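Local structure of PilY2 protein (Pseudomonas aeruginosa, 3TDQ) at residues I25-R38 / Y55-I69. The protein is a fimbrial biogenesis protein that probably takes part in the assembly of type 4 pili. Residues are numbered along the deposited sequence; the frame is centred on the assembly and turned at random. Where two conformers were deposited one is given.
With GOL (glycerol), chain F.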
loop_
_atom_site.group_PDB
_atom_site.type_symbol
_atom_site.label_atom_id
_atom_site.label_comp_id
_atom_site.label_asym_id
_atom_site.label_seq_id
_atom_site.Cartn_x
_atom_site.Cartn_y
_atom_site.Cartn_z
ATOM N N ILE A 25 12.072 0.397 11.762
ATOM C CA ILE A 25 12.236 -0.136 10.404
ATOM C C ILE A 25 13.708 0.001 10.034
ATOM O O ILE A 25 14.219 1.128 9.986
ATOM C CB ILE A 25 11.301 0.590 9.371
ATOM C CG1 ILE A 25 9.809 0.461 9.777
ATOM C CG2 ILE A 25 11.526 0.052 7.938
ATOM C CD1 ILE A 25 8.881 1.419 9.026
ATOM N N ASP A 26 14.400 -1.145 9.799
ATOM C CA ASP A 26 15.838 -1.171 9.440
ATOM C C ASP A 26 16.680 -0.342 10.446
ATOM O O ASP A 26 17.628 0.338 10.047
ATOM C CB ASP A 26 16.083 -0.670 7.995
ATOM C CG ASP A 26 15.395 -1.461 6.871
ATOM O OD1 ASP A 26 15.002 -2.622 7.111
ATOM O OD2 ASP A 26 15.285 -0.919 5.746
ATOM N N HIS A 27 16.323 -0.411 11.749
ATOM C CA HIS A 27 17.031 0.236 12.872
ATOM C C HIS A 27 16.888 1.760 12.894
ATOM O O HIS A 27 17.616 2.417 13.637
ATOM C CB HIS A 27 18.521 -0.187 12.932
ATOM C CG HIS A 27 18.710 -1.644 12.660
ATOM N ND1 HIS A 27 18.211 -2.610 13.523
ATOM C CD2 HIS A 27 19.258 -2.257 11.584
ATOM C CE1 HIS A 27 18.500 -3.775 12.961
ATOM N NE2 HIS A 27 19.137 -3.610 11.795
ATOM N N ARG A 28 15.947 2.318 12.115
ATOM C CA ARG A 28 15.564 3.741 12.177
ATOM C C ARG A 28 14.209 3.810 12.880
ATOM O O ARG A 28 13.448 2.843 12.803
ATOM C CB ARG A 28 15.498 4.397 10.785
ATOM C CG ARG A 28 16.857 4.767 10.181
ATOM C CD ARG A 28 17.546 3.587 9.537
ATOM N NE ARG A 28 18.847 3.952 8.975
ATOM C CZ ARG A 28 19.729 3.082 8.498
ATOM N NH1 ARG A 28 19.473 1.777 8.536
ATOM N NH2 ARG A 28 20.885 3.504 8.008
ATOM N N LEU A 29 13.893 4.918 13.549
ATOM C CA LEU A 29 12.604 5.048 14.255
ATOM C C LEU A 29 11.704 6.068 13.607
ATOM O O LEU A 29 12.160 7.117 13.132
ATOM C CB LEU A 29 12.809 5.446 15.726
ATOM C CG LEU A 29 13.473 4.394 16.621
ATOM C CD1 LEU A 29 13.782 4.974 17.943
ATOM C CD2 LEU A 29 12.555 3.179 16.831
ATOM N N TYR A 30 10.402 5.731 13.577
ATOM C CA TYR A 30 9.374 6.570 13.026
ATOM C C TYR A 30 8.200 6.624 13.954
ATOM O O TYR A 30 7.923 5.637 14.643
ATOM C CB TYR A 30 8.870 5.985 11.673
ATOM C CG TYR A 30 9.944 5.846 10.624
ATOM C CD1 TYR A 30 10.740 4.701 10.561
ATOM C CD2 TYR A 30 10.194 6.875 9.714
ATOM C CE1 TYR A 30 11.764 4.581 9.626
ATOM C CE2 TYR A 30 11.210 6.756 8.760
ATOM C CZ TYR A 30 11.987 5.601 8.718
ATOM O OH TYR A 30 13.002 5.445 7.810
ATOM N N ARG A 31 7.472 7.744 13.932
ATOM C CA ARG A 31 6.238 7.858 14.691
ATOM C C ARG A 31 5.155 7.195 13.860
ATOM O O ARG A 31 5.066 7.457 12.660
ATOM C CB ARG A 31 5.889 9.334 14.993
ATOM C CG ARG A 31 4.621 9.529 15.846
ATOM C CD ARG A 31 4.866 9.288 17.337
ATOM N NE ARG A 31 5.923 10.157 17.853
ATOM C CZ ARG A 31 6.604 9.934 18.967
ATOM N NH1 ARG A 31 6.333 8.875 19.719
ATOM N NH2 ARG A 31 7.562 10.770 19.342
ATOM N N LEU A 32 4.364 6.312 14.469
ATOM C CA LEU A 32 3.263 5.654 13.780
ATOM C C LEU A 32 2.004 5.940 14.630
ATOM O O LEU A 32 1.704 5.207 15.567
ATOM C CB LEU A 32 3.541 4.161 13.555
ATOM C CG LEU A 32 2.493 3.340 12.789
ATOM C CD1 LEU A 32 2.064 4.012 11.482
ATOM C CD2 LEU A 32 3.051 1.973 12.469
ATOM N N PRO A 33 1.342 7.091 14.387
ATOM C CA PRO A 33 0.202 7.486 15.235
ATOM C C PRO A 33 -1.015 6.624 14.978
ATOM O O PRO A 33 -1.098 5.973 13.938
ATOM C CB PRO A 33 -0.047 8.964 14.848
ATOM C CG PRO A 33 0.457 9.090 13.480
ATOM C CD PRO A 33 1.588 8.080 13.321
ATOM N N ASN A 34 -1.961 6.619 15.928
ATOM C CA ASN A 34 -3.217 5.844 15.802
ATOM C C ASN A 34 -4.056 6.308 14.603
ATOM O O ASN A 34 -4.863 5.547 14.112
ATOM C CB ASN A 34 -4.052 5.992 17.098
ATOM C CG ASN A 34 -3.413 5.415 18.351
ATOM O OD1 ASN A 34 -2.405 4.664 18.301
ATOM N ND2 ASN A 34 -3.964 5.802 19.508
ATOM N N SER A 35 -3.845 7.562 14.133
ATOM C CA SER A 35 -4.556 8.152 12.995
ATOM C C SER A 35 -4.114 7.536 11.647
ATOM O O SER A 35 -4.812 7.738 10.666
ATOM C CB SER A 35 -4.387 9.674 12.992
ATOM O OG SER A 35 -3.017 10.038 12.906
ATOM N N THR A 36 -3.001 6.752 11.596
ATOM C CA THR A 36 -2.586 6.045 10.363
ATOM C C THR A 36 -3.382 4.767 10.401
ATOM O O THR A 36 -3.047 3.829 11.152
ATOM C CB THR A 36 -1.071 5.872 10.311
ATOM O OG1 THR A 36 -0.521 7.190 10.379
ATOM C CG2 THR A 36 -0.595 5.119 9.040
ATOM N N VAL A 37 -4.474 4.747 9.632
ATOM C CA VAL A 37 -5.471 3.688 9.629
ATOM C C VAL A 37 -5.671 3.113 8.211
ATOM O O VAL A 37 -5.682 3.849 7.228
ATOM C CB VAL A 37 -6.799 4.262 10.225
ATOM C CG1 VAL A 37 -7.923 3.237 10.233
ATOM C CG2 VAL A 37 -6.607 4.842 11.619
ATOM N N ARG A 38 -5.831 1.785 8.133
ATOM C CA ARG A 38 -6.065 1.043 6.905
ATOM C C ARG A 38 -7.182 0.036 7.215
ATOM O O ARG A 38 -7.093 -0.704 8.203
ATOM C CB ARG A 38 -4.753 0.369 6.435
ATOM C CG ARG A 38 -4.670 0.023 4.949
ATOM C CD ARG A 38 -3.226 -0.368 4.537
ATOM N NE ARG A 38 -2.875 0.143 3.205
ATOM C CZ ARG A 38 -2.282 1.305 2.993
ATOM N NH1 ARG A 38 -1.867 2.043 4.015
ATOM N NH2 ARG A 38 -2.074 1.732 1.760
ATOM N N TYR A 55 6.342 2.574 2.910
ATOM C CA TYR A 55 5.695 3.585 3.754
ATOM C C TYR A 55 5.995 4.990 3.271
ATOM O O TYR A 55 6.989 5.221 2.580
ATOM C CB TYR A 55 6.124 3.426 5.244
ATOM C CG TYR A 55 7.625 3.369 5.420
ATOM C CD1 TYR A 55 8.372 4.531 5.592
ATOM C CD2 TYR A 55 8.314 2.161 5.309
ATOM C CE1 TYR A 55 9.761 4.492 5.684
ATOM C CE2 TYR A 55 9.708 2.114 5.374
ATOM C CZ TYR A 55 10.425 3.280 5.565
ATOM O OH TYR A 55 11.795 3.241 5.646
ATOM N N SER A 56 5.152 5.937 3.676
ATOM C CA SER A 56 5.356 7.342 3.346
ATOM C C SER A 56 4.808 8.189 4.466
ATOM O O SER A 56 4.021 7.704 5.280
ATOM C CB SER A 56 4.707 7.698 2.006
ATOM O OG SER A 56 3.319 7.421 2.003
ATOM N N GLY A 57 5.260 9.433 4.537
ATOM C CA GLY A 57 4.807 10.326 5.585
ATOM C C GLY A 57 5.348 11.728 5.471
ATOM O O GLY A 57 5.831 12.137 4.412
ATOM N N THR A 58 5.300 12.442 6.609
ATOM C CA THR A 58 5.702 13.827 6.743
ATOM C C THR A 58 6.866 13.910 7.702
ATOM O O THR A 58 6.881 13.248 8.746
ATOM C CB THR A 58 4.476 14.679 7.235
ATOM O OG1 THR A 58 3.436 14.609 6.262
ATOM C CG2 THR A 58 4.796 16.156 7.452
ATOM N N VAL A 59 7.822 14.749 7.350
ATOM C CA VAL A 59 8.990 15.029 8.176
ATOM C C VAL A 59 8.508 15.768 9.449
ATOM O O VAL A 59 7.694 16.691 9.359
ATOM C CB VAL A 59 10.062 15.825 7.373
ATOM C CG1 VAL A 59 11.249 16.199 8.260
ATOM C CG2 VAL A 59 10.533 15.000 6.152
ATOM N N SER A 60 8.953 15.309 10.615
ATOM C CA SER A 60 8.578 15.882 11.913
ATOM C C SER A 60 9.616 15.552 12.947
ATOM O O SER A 60 10.487 14.705 12.732
ATOM C CB SER A 60 7.193 15.403 12.373
ATOM O OG SER A 60 7.078 13.988 12.358
ATOM N N GLN A 61 9.521 16.238 14.078
ATOM C CA GLN A 61 10.462 16.139 15.195
ATOM C C GLN A 61 9.737 15.599 16.444
ATOM O O GLN A 61 8.632 16.056 16.723
ATOM C CB GLN A 61 11.034 17.574 15.446
ATOM C CG GLN A 61 12.171 17.692 16.467
ATOM C CD GLN A 61 11.733 17.594 17.914
ATOM O OE1 GLN A 61 10.612 17.956 18.293
ATOM N NE2 GLN A 61 12.617 17.087 18.746
ATOM N N PRO A 62 10.335 14.711 17.266
ATOM C CA PRO A 62 11.678 14.112 17.140
ATOM C C PRO A 62 11.754 13.020 16.082
ATOM O O PRO A 62 12.836 12.810 15.528
ATOM C CB PRO A 62 11.968 13.592 18.556
ATOM C CG PRO A 62 10.609 13.258 19.117
ATOM C CD PRO A 62 9.655 14.272 18.510
ATOM N N TRP A 63 10.615 12.366 15.754
ATOM C CA TRP A 63 10.601 11.320 14.738
ATOM C C TRP A 63 9.676 11.683 13.615
ATOM O O TRP A 63 8.608 12.250 13.873
ATOM C CB TRP A 63 10.182 9.961 15.358
ATOM C CG TRP A 63 10.939 9.628 16.619
ATOM C CD1 TRP A 63 10.497 9.758 17.903
ATOM C CD2 TRP A 63 12.319 9.244 16.707
ATOM N NE1 TRP A 63 11.505 9.425 18.789
ATOM C CE2 TRP A 63 12.630 9.092 18.077
ATOM C CE3 TRP A 63 13.337 9.046 15.758
ATOM C CZ2 TRP A 63 13.905 8.715 18.517
ATOM C CZ3 TRP A 63 14.582 8.624 16.192
ATOM C CH2 TRP A 63 14.870 8.503 17.557
ATOM N N SER A 64 10.043 11.314 12.367
ATOM C CA SER A 64 9.171 11.577 11.213
ATOM C C SER A 64 7.958 10.664 11.291
ATOM O O SER A 64 8.034 9.579 11.879
ATOM C CB SER A 64 9.922 11.428 9.902
ATOM O OG SER A 64 10.725 12.596 9.758
ATOM N N THR A 65 6.812 11.152 10.792
ATOM C CA THR A 65 5.519 10.507 10.957
ATOM C C THR A 65 5.090 9.734 9.723
ATOM O O THR A 65 4.951 10.318 8.652
ATOM C CB THR A 65 4.472 11.586 11.320
ATOM O OG1 THR A 65 4.910 12.256 12.493
ATOM C CG2 THR A 65 3.084 11.007 11.594
ATOM N N ILE A 66 4.835 8.429 9.896
ATOM C CA ILE A 66 4.333 7.581 8.816
ATOM C C ILE A 66 2.817 7.779 8.763
ATOM O O ILE A 66 2.123 7.516 9.757
ATOM C CB ILE A 66 4.752 6.089 8.990
ATOM C CG1 ILE A 66 6.276 5.911 8.751
ATOM C CG2 ILE A 66 3.925 5.189 8.035
ATOM C CD1 ILE A 66 6.843 4.512 9.107
ATOM N N THR A 67 2.312 8.257 7.611
ATOM C CA THR A 67 0.874 8.498 7.433
ATOM C C THR A 67 0.255 7.441 6.518
ATOM O O THR A 67 -0.965 7.395 6.382
ATOM C CB THR A 67 0.611 9.923 6.892
ATOM O OG1 THR A 67 1.282 10.054 5.642
ATOM C CG2 THR A 67 1.078 11.010 7.858
ATOM N N ASP A 68 1.091 6.575 5.918
ATOM C CA ASP A 68 0.636 5.522 4.993
ATOM C C ASP A 68 1.625 4.369 5.015
ATOM O O ASP A 68 2.818 4.587 4.784
ATOM C CB ASP A 68 0.505 6.095 3.548
ATOM C CG ASP A 68 -0.246 5.210 2.549
ATOM O OD1 ASP A 68 -0.748 4.145 2.954
ATOM O OD2 ASP A 68 -0.347 5.602 1.367
ATOM N N ILE A 69 1.164 3.156 5.344
ATOM C CA ILE A 69 2.094 2.015 5.375
ATOM C C ILE A 69 1.393 0.757 4.841
ATOM O O ILE A 69 0.254 0.473 5.204
ATOM C CB ILE A 69 2.736 1.815 6.781
ATOM C CG1 ILE A 69 3.834 0.711 6.774
ATOM C CG2 ILE A 69 1.681 1.631 7.892
ATOM C CD1 ILE A 69 4.857 0.794 8.003
HETATM C C1 GOL F . -1.327 -1.197 7.384
HETATM O O1 GOL F . -0.223 -1.948 6.965
HETATM C C2 GOL F . -2.326 -2.137 7.993
HETATM O O2 GOL F . -2.656 -3.218 7.092
HETATM C C3 GOL F . -3.453 -1.427 8.794
HETATM O O3 GOL F . -4.709 -2.170 8.884
HETATM O O HOH W 1 13.975 1.524 5.207
HETATM O O HOH W 2 12.184 9.501 11.853
HETATM O O HOH W 3 7.621 12.542 16.509
HETATM O O HOH W 4 -1.519 2.805 6.610
#
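Y30 and Y55 meet edge to face: the edge of the Y55 ring is directed at the face of Y30, with centroids 5.2 Å apart and planes at 57°. Beside them I25 puts its CD1 over one face of Y55, 21° off the ring normal, and the same methyl meets CD1 of I66 tip to tip. I66 CD1 in turn packs 3.6 Å from Y30 CB; its CG1 branch, anti to the carbonyl carbon (chi1 -70°), carries it there, while CG2 turns to L32 CD1. Water 1 joins the Y55 hydroxyl, as donor, to D26 OD2.

Further out, L29 lies alongside W63 and sets CB over its six-membered ring, 3.8 Å from the centroid; P62 CB lies over the other face of the indole, displaced toward its five-membered end. Water 3 accepts from W63 N.

The backbones join at a single bridge, R31 with T65: R31 N donates to S64 O, and I66 N to R31 O at 2.9 Å. T36 OG1 then donates to I66 O over 2.7 Å, in the carbonyl plane on a lone pair. At the far end R38 NH1 makes a salt bridge to D68 OD1 (2.6 Å), the oxygen lying in the guanidinium plane; T67 and D68 form a classic beta bulge opposite S56.

Because R31 bonds to both neighbours of T65, the bridge is parallel. It joins the edges of 28-31 and 65-71, the outermost sheet strands within this chain, consistent with the closed barrel of the OB clan. The chemistry is divided: I25, Y55 and I66 are buried, the L29/W63 stack is partly exposed, and the charged pair sits at the dimer interface. There R38 NE and K73 of the second subunit add further salt bridges, which probably stabilise the carboxylate of D68.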